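Local coordinates for protein chitinase (Chromobacterium violaceum, PDB 4TXG) that probably hydrolyses the glycosidic bonds of chitin as a family 18 glycoside hydrolase, with an additional module thought to bind carbohydrate, at residues W523-N527 and E621-G625; E580-A586 and T627-L632. One frame throughout, in Å; residues are numbered along the deposited sequence.

Interaction 1: W523-N527 and E621-G625; sequences WHAKN and EYFIG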
loop_
_atom_site.group_PDB
_atom_site.type_symbol
_atom_site.label_atom_id
_atom_site.label_comp_id
_atom_site.label_asym_id
_atom_site.label_seq_id
_atom_site.Cartn_x
_atom_site.Cartn_y
_atom_site.Cartn_z
ATOM N N TRP A 523 -2.643 17.850 13.793
ATOM C CA TRP A 523 -3.069 18.829 14.798
ATOM C C TRP A 523 -2.055 19.960 14.924
ATOM O O TRP A 523 -2.430 21.120 15.125
ATOM C CB TRP A 523 -3.309 18.214 16.190
ATOM C CG TRP A 523 -2.511 16.984 16.597
ATOM C CD1 TRP A 523 -2.812 15.678 16.299
ATOM C CD2 TRP A 523 -1.357 16.938 17.456
ATOM N NE1 TRP A 523 -1.899 14.837 16.885
ATOM C CE2 TRP A 523 -0.994 15.580 17.596
ATOM C CE3 TRP A 523 -0.580 17.913 18.094
ATOM C CZ2 TRP A 523 0.112 15.170 18.352
ATOM C CZ3 TRP A 523 0.512 17.507 18.851
ATOM C CH2 TRP A 523 0.850 16.145 18.969
ATOM N N HIS A 524 -0.770 19.645 14.794
ATOM C CA HIS A 524 0.217 20.704 14.903
ATOM C C HIS A 524 0.140 21.620 13.680
ATOM O O HIS A 524 0.222 22.837 13.820
ATOM C CB HIS A 524 1.635 20.145 15.077
ATOM C CG HIS A 524 2.666 21.219 15.268
ATOM N ND1 HIS A 524 2.596 22.134 16.289
ATOM C CD2 HIS A 524 3.766 21.538 14.542
ATOM C CE1 HIS A 524 3.623 22.971 16.200
ATOM N NE2 HIS A 524 4.337 22.634 15.143
ATOM N N ALA A 525 -0.058 21.046 12.492
ATOM C CA ALA A 525 -0.240 21.853 11.288
ATOM C C ALA A 525 -1.471 22.761 11.393
ATOM O O ALA A 525 -1.469 23.883 10.890
ATOM C CB ALA A 525 -0.346 20.954 10.057
ATOM N N LYS A 526 -2.522 22.272 12.045
ATOM C CA LYS A 526 -3.721 23.082 12.247
ATOM C C LYS A 526 -3.449 24.235 13.219
ATOM O O LYS A 526 -3.978 25.337 13.042
ATOM C CB LYS A 526 -4.887 22.207 12.732
ATOM C CG LYS A 526 -5.512 21.368 11.603
ATOM C CD LYS A 526 -6.320 22.283 10.686
ATOM C CE LYS A 526 -6.407 21.791 9.250
ATOM N NZ LYS A 526 -7.078 22.827 8.374
ATOM N N ASN A 527 -2.632 23.995 14.241
ATOM C CA ASN A 527 -2.224 25.084 15.129
ATOM C C ASN A 527 -1.353 26.121 14.411
ATOM O O ASN A 527 -1.530 27.322 14.607
ATOM C CB ASN A 527 -1.494 24.540 16.359
ATOM C CG ASN A 527 -2.455 23.945 17.380
ATOM O OD1 ASN A 527 -3.608 24.375 17.483
ATOM N ND2 ASN A 527 -1.987 22.956 18.139
ATOM N N GLU A 621 -6.487 24.929 21.653
ATOM C CA GLU A 621 -5.569 24.578 20.570
ATOM C C GLU A 621 -5.998 23.234 20.001
ATOM O O GLU A 621 -6.796 22.524 20.618
ATOM C CB GLU A 621 -4.118 24.504 21.057
ATOM C CG GLU A 621 -3.838 23.311 21.972
ATOM C CD GLU A 621 -2.443 23.345 22.582
ATOM O OE1 GLU A 621 -1.716 24.342 22.367
ATOM O OE2 GLU A 621 -2.078 22.376 23.286
ATOM N N TYR A 622 -5.477 22.883 18.828
ATOM C CA TYR A 622 -5.700 21.549 18.292
ATOM C C TYR A 622 -4.786 20.534 18.967
ATOM O O TYR A 622 -3.673 20.848 19.377
ATOM C CB TYR A 622 -5.468 21.505 16.781
ATOM C CG TYR A 622 -6.527 22.204 15.965
ATOM C CD1 TYR A 622 -7.690 21.542 15.591
ATOM C CD2 TYR A 622 -6.358 23.525 15.558
ATOM C CE1 TYR A 622 -8.664 22.175 14.835
ATOM C CE2 TYR A 622 -7.324 24.167 14.788
ATOM C CZ TYR A 622 -8.474 23.485 14.436
ATOM O OH TYR A 622 -9.443 24.112 13.689
ATOM N N PHE A 623 -5.265 19.305 19.065
ATOM C CA PHE A 623 -4.476 18.240 19.653
ATOM C C PHE A 623 -5.034 16.945 19.099
ATOM O O PHE A 623 -5.848 16.964 18.168
ATOM C CB PHE A 623 -4.538 18.291 21.186
ATOM C CG PHE A 623 -3.457 17.486 21.881
ATOM C CD1 PHE A 623 -2.115 17.744 21.638
ATOM C CD2 PHE A 623 -3.793 16.482 22.776
ATOM C CE1 PHE A 623 -1.121 17.009 22.274
ATOM C CE2 PHE A 623 -2.810 15.748 23.422
ATOM C CZ PHE A 623 -1.473 16.012 23.167
ATOM N N ILE A 624 -4.597 15.833 19.673
ATOM C CA ILE A 624 -5.009 14.511 19.233
ATOM C C ILE A 624 -6.530 14.379 19.218
ATOM O O ILE A 624 -7.200 14.725 20.195
ATOM C CB ILE A 624 -4.406 13.438 20.158
ATOM C CG1 ILE A 624 -2.877 13.451 20.064
ATOM C CG2 ILE A 624 -4.991 12.071 19.850
ATOM C CD1 ILE A 624 -2.197 12.538 21.094
ATOM N N GLY A 625 -7.076 13.900 18.102
ATOM C CA GLY A 625 -8.516 13.773 17.984
ATOM C C GLY A 625 -8.922 12.881 16.837
ATOM O O GLY A 625 -8.138 12.050 16.382
#

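Interaction 2: E580-A586 and T627-L632; sequences EDEQSIA and TLTSLL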
loop_
_atom_site.group_PDB
_atom_site.type_symbol
_atom_site.label_atom_id
_atom_site.label_comp_id
_atom_site.label_asym_id
_atom_site.label_seq_id
_atom_site.Cartn_x
_atom_site.Cartn_y
_atom_site.Cartn_z
ATOM N N GLU A 580 -2.905 17.520 5.014
ATOM C CA GLU A 580 -4.068 16.734 4.629
ATOM C C GLU A 580 -5.151 17.131 5.615
ATOM O O GLU A 580 -4.947 17.031 6.827
ATOM C CB GLU A 580 -3.764 15.229 4.690
ATOM C CG GLU A 580 -4.877 14.317 4.178
ATOM C CD GLU A 580 -4.874 14.172 2.661
ATOM O OE1 GLU A 580 -4.997 15.190 1.950
ATOM O OE2 GLU A 580 -4.737 13.037 2.171
ATOM N N ASP A 581 -6.287 17.625 5.135
ATOM C CA ASP A 581 -7.321 18.038 6.088
ATOM C C ASP A 581 -8.718 17.771 5.541
ATOM O O ASP A 581 -8.877 16.969 4.621
ATOM C CB ASP A 581 -7.138 19.512 6.521
ATOM C CG ASP A 581 -7.267 20.525 5.382
ATOM O OD1 ASP A 581 -7.909 20.250 4.343
ATOM O OD2 ASP A 581 -6.733 21.652 5.559
ATOM N N GLU A 582 -9.733 18.409 6.117
ATOM C CA GLU A 582 -11.097 17.992 5.805
ATOM C C GLU A 582 -11.458 18.210 4.340
ATOM O O GLU A 582 -12.256 17.460 3.772
ATOM C CB GLU A 582 -12.092 18.715 6.710
ATOM C CG GLU A 582 -11.946 18.296 8.168
ATOM C CD GLU A 582 -12.333 19.390 9.148
ATOM O OE1 GLU A 582 -11.430 20.135 9.616
ATOM O OE2 GLU A 582 -13.536 19.492 9.467
ATOM N N GLN A 583 -10.866 19.220 3.713
ATOM C CA GLN A 583 -11.217 19.497 2.323
ATOM C C GLN A 583 -10.674 18.404 1.404
ATOM O O GLN A 583 -11.385 17.931 0.508
ATOM C CB GLN A 583 -10.702 20.872 1.877
ATOM C CG GLN A 583 -11.236 21.287 0.493
ATOM C CD GLN A 583 -10.861 22.712 0.123
ATOM O OE1 GLN A 583 -10.147 23.385 0.865
ATOM N NE2 GLN A 583 -11.349 23.180 -1.028
ATOM N N SER A 584 -9.427 17.986 1.627
ATOM C CA SER A 584 -8.826 16.985 0.753
ATOM C C SER A 584 -9.357 15.588 1.059
ATOM O O SER A 584 -9.544 14.782 0.145
ATOM C CB SER A 584 -7.294 17.007 0.850
ATOM O OG SER A 584 -6.823 16.877 2.182
ATOM N N ILE A 585 -9.613 15.307 2.336
ATOM C CA ILE A 585 -10.221 14.038 2.709
ATOM C C ILE A 585 -11.617 13.917 2.076
ATOM O O ILE A 585 -11.973 12.850 1.579
ATOM C CB ILE A 585 -10.304 13.868 4.258
ATOM C CG1 ILE A 585 -8.897 13.704 4.849
ATOM C CG2 ILE A 585 -11.168 12.662 4.632
ATOM C CD1 ILE A 585 -8.112 12.523 4.281
ATOM N N ALA A 586 -12.389 15.005 2.052
ATOM C CA ALA A 586 -13.726 14.933 1.457
ATOM C C ALA A 586 -13.638 14.674 -0.041
ATOM O O ALA A 586 -14.427 13.904 -0.602
ATOM C CB ALA A 586 -14.511 16.207 1.727
ATOM N N THR A 627 -11.115 14.058 13.920
ATOM C CA THR A 627 -11.849 14.786 12.874
ATOM C C THR A 627 -11.815 14.098 11.500
ATOM O O THR A 627 -12.858 13.911 10.865
ATOM C CB THR A 627 -11.321 16.222 12.734
ATOM O OG1 THR A 627 -11.653 16.949 13.919
ATOM C CG2 THR A 627 -11.955 16.925 11.530
ATOM N N LEU A 628 -10.634 13.707 11.040
ATOM C CA LEU A 628 -10.537 13.136 9.697
ATOM C C LEU A 628 -11.151 11.729 9.613
ATOM O O LEU A 628 -11.860 11.403 8.659
ATOM C CB LEU A 628 -9.080 13.107 9.228
ATOM C CG LEU A 628 -8.393 14.473 9.174
ATOM C CD1 LEU A 628 -6.989 14.334 8.594
ATOM C CD2 LEU A 628 -9.211 15.493 8.374
ATOM N N THR A 629 -10.896 10.902 10.616
ATOM C CA THR A 629 -11.500 9.578 10.651
ATOM C C THR A 629 -13.020 9.686 10.786
ATOM O O THR A 629 -13.757 8.897 10.197
ATOM C CB THR A 629 -10.904 8.742 11.788
ATOM O OG1 THR A 629 -9.517 8.513 11.503
ATOM C CG2 THR A 629 -11.609 7.402 11.906
ATOM N N SER A 630 -13.491 10.679 11.540
ATOM C CA SER A 630 -14.928 10.880 11.694
ATOM C C SER A 630 -15.570 11.294 10.373
ATOM O O SER A 630 -16.693 10.884 10.055
ATOM C CB SER A 630 -15.224 11.929 12.770
ATOM O OG SER A 630 -14.863 11.443 14.055
ATOM N N LEU A 631 -14.858 12.116 9.611
ATOM C CA LEU A 631 -15.344 12.525 8.298
ATOM C C LEU A 631 -15.422 11.323 7.369
ATOM O O LEU A 631 -16.417 11.146 6.665
ATOM C CB LEU A 631 -14.447 13.607 7.693
ATOM C CG LEU A 631 -14.759 14.047 6.257
ATOM C CD1 LEU A 631 -16.174 14.588 6.128
ATOM C CD2 LEU A 631 -13.733 15.098 5.806
ATOM N N LEU A 632 -14.377 10.499 7.365
ATOM C CA LEU A 632 -14.392 9.280 6.553
ATOM C C LEU A 632 -15.559 8.364 6.954
ATOM O O LEU A 632 -16.319 7.885 6.105
ATOM C CB LEU A 632 -13.065 8.525 6.688
ATOM C CG LEU A 632 -11.848 9.139 6.007
ATOM C CD1 LEU A 632 -10.583 8.405 6.437
ATOM C CD2 LEU A 632 -12.008 9.109 4.496
#

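Interaction 1: W523-N527 and E621-G625
The indole of Trp523 lies along strand 621-624, one face taking the backbone between Phe623 and Ile624. The two aromatics form an edge-to-face pair, the edge of Phe623 toward the six-membered ring of Trp523, centroids 4.8 Å apart, planes at 56°. With CG anti to the backbone N (chi1 -164°), the Phe623 ring runs alongside the indole. Ile624 packs beside the indole, its CG1 3.6 Å from Trp523 NE1, an atom hydrogen-bonded to Ala606 O. Lys526 CB sits over the face of Tyr622 in a CH-pi contact, 3.6 Å from the ring centroid.

The polar edge belongs to Asn527, whose amide reads both backbone groups of Tyr622. Tyr622 N donates to Asn527 OD1 at 2.7 Å, nearly straight and on a lone pair in the carbonyl plane; Asn527 ND2 returns a more bent bond to Tyr622 O at 3.0 Å. This pairing, with a further bond from ND2 to Tyr536 OH, fixes the amide's rotation.

Segment 523-527 of helix 522-530 runs antiparallel to strand 621-624 (174°). This helix lies between barrel strands 457-462 and 599-603, consistent with the alpha/beta insertion of many family 18 chitinases; strand 621-624, paired with strand 609-612, closes over it.

Interaction 2: E580-A586 and T627-L632
Ile585 and Leu628 meet at about a right angle in the closely packed half of this contact, with Ile585 CG1 4.0 Å from Leu628 CD2. With CG1 beside the backbone N (chi1 -69°), the other branch of Ile585, CG2, stands anti to it and reaches between two leucines of the facing helix, 3.7 Å from both Leu631 CD2 and Leu632 CD2. Leu631 CD2 also lies against Glu582 O at 3.4 Å. Leu628 uses CD2 against the start of helix 582-594, 3.7 Å from Glu582 N, while its CD1 rests near Glu580 O, a buried carbonyl that has no polar partner in the model.

That helix start is a capping box of Asp581 and Ser584: Gln583 N donates to Asp581 OD1 from above the carboxylate plane, and Asp581 N donates to Ser584 OG at 3.1 Å; Asp581 OD2 forms a salt bridge with Arg557. Both helices lie on the outside of the family 18 TIM barrel, where the axes of segments 582-586 and 627-632 cross at -29°; beneath them Ile585 touches Val461 and Leu632 touches Val600, both on barrel strands.

The solvent-side rim has fewer apolar contacts and is partly polar. Here Leu631 CD2 only brushes Ala586 CB at 4.3 Å. The exposed Glu582 crosses Thr627, its CD 3.4 Å from Thr627 CG2; Glu582 OE1 turns to Tyr609 OH and Thr627 OG1 to Tyr609 O.

In the fold
From the N terminus the chain builds the barrel strands up to 457-462 before reaching helix 522-530, then passes through the antiparallel strands that end in 575-578 and enters helix 582-594 at segment 580-586. It continues through barrel strand 599-603 and the hairpin of 609-612 with 621-624, where interaction 1 closes a loop of 93 residues. Helix 627-636 follows directly and closes the 40-residue loop of interaction 2. The segments alternate, so the two loops cross rather than nest. Strand 621-624 and helix 627-636 thereby tie the end of the catalytic fold back to two earlier helices, and a salt bridge from Lys526 NZ to Asp581 OD2 (3.1 Å) joins the contacts directly.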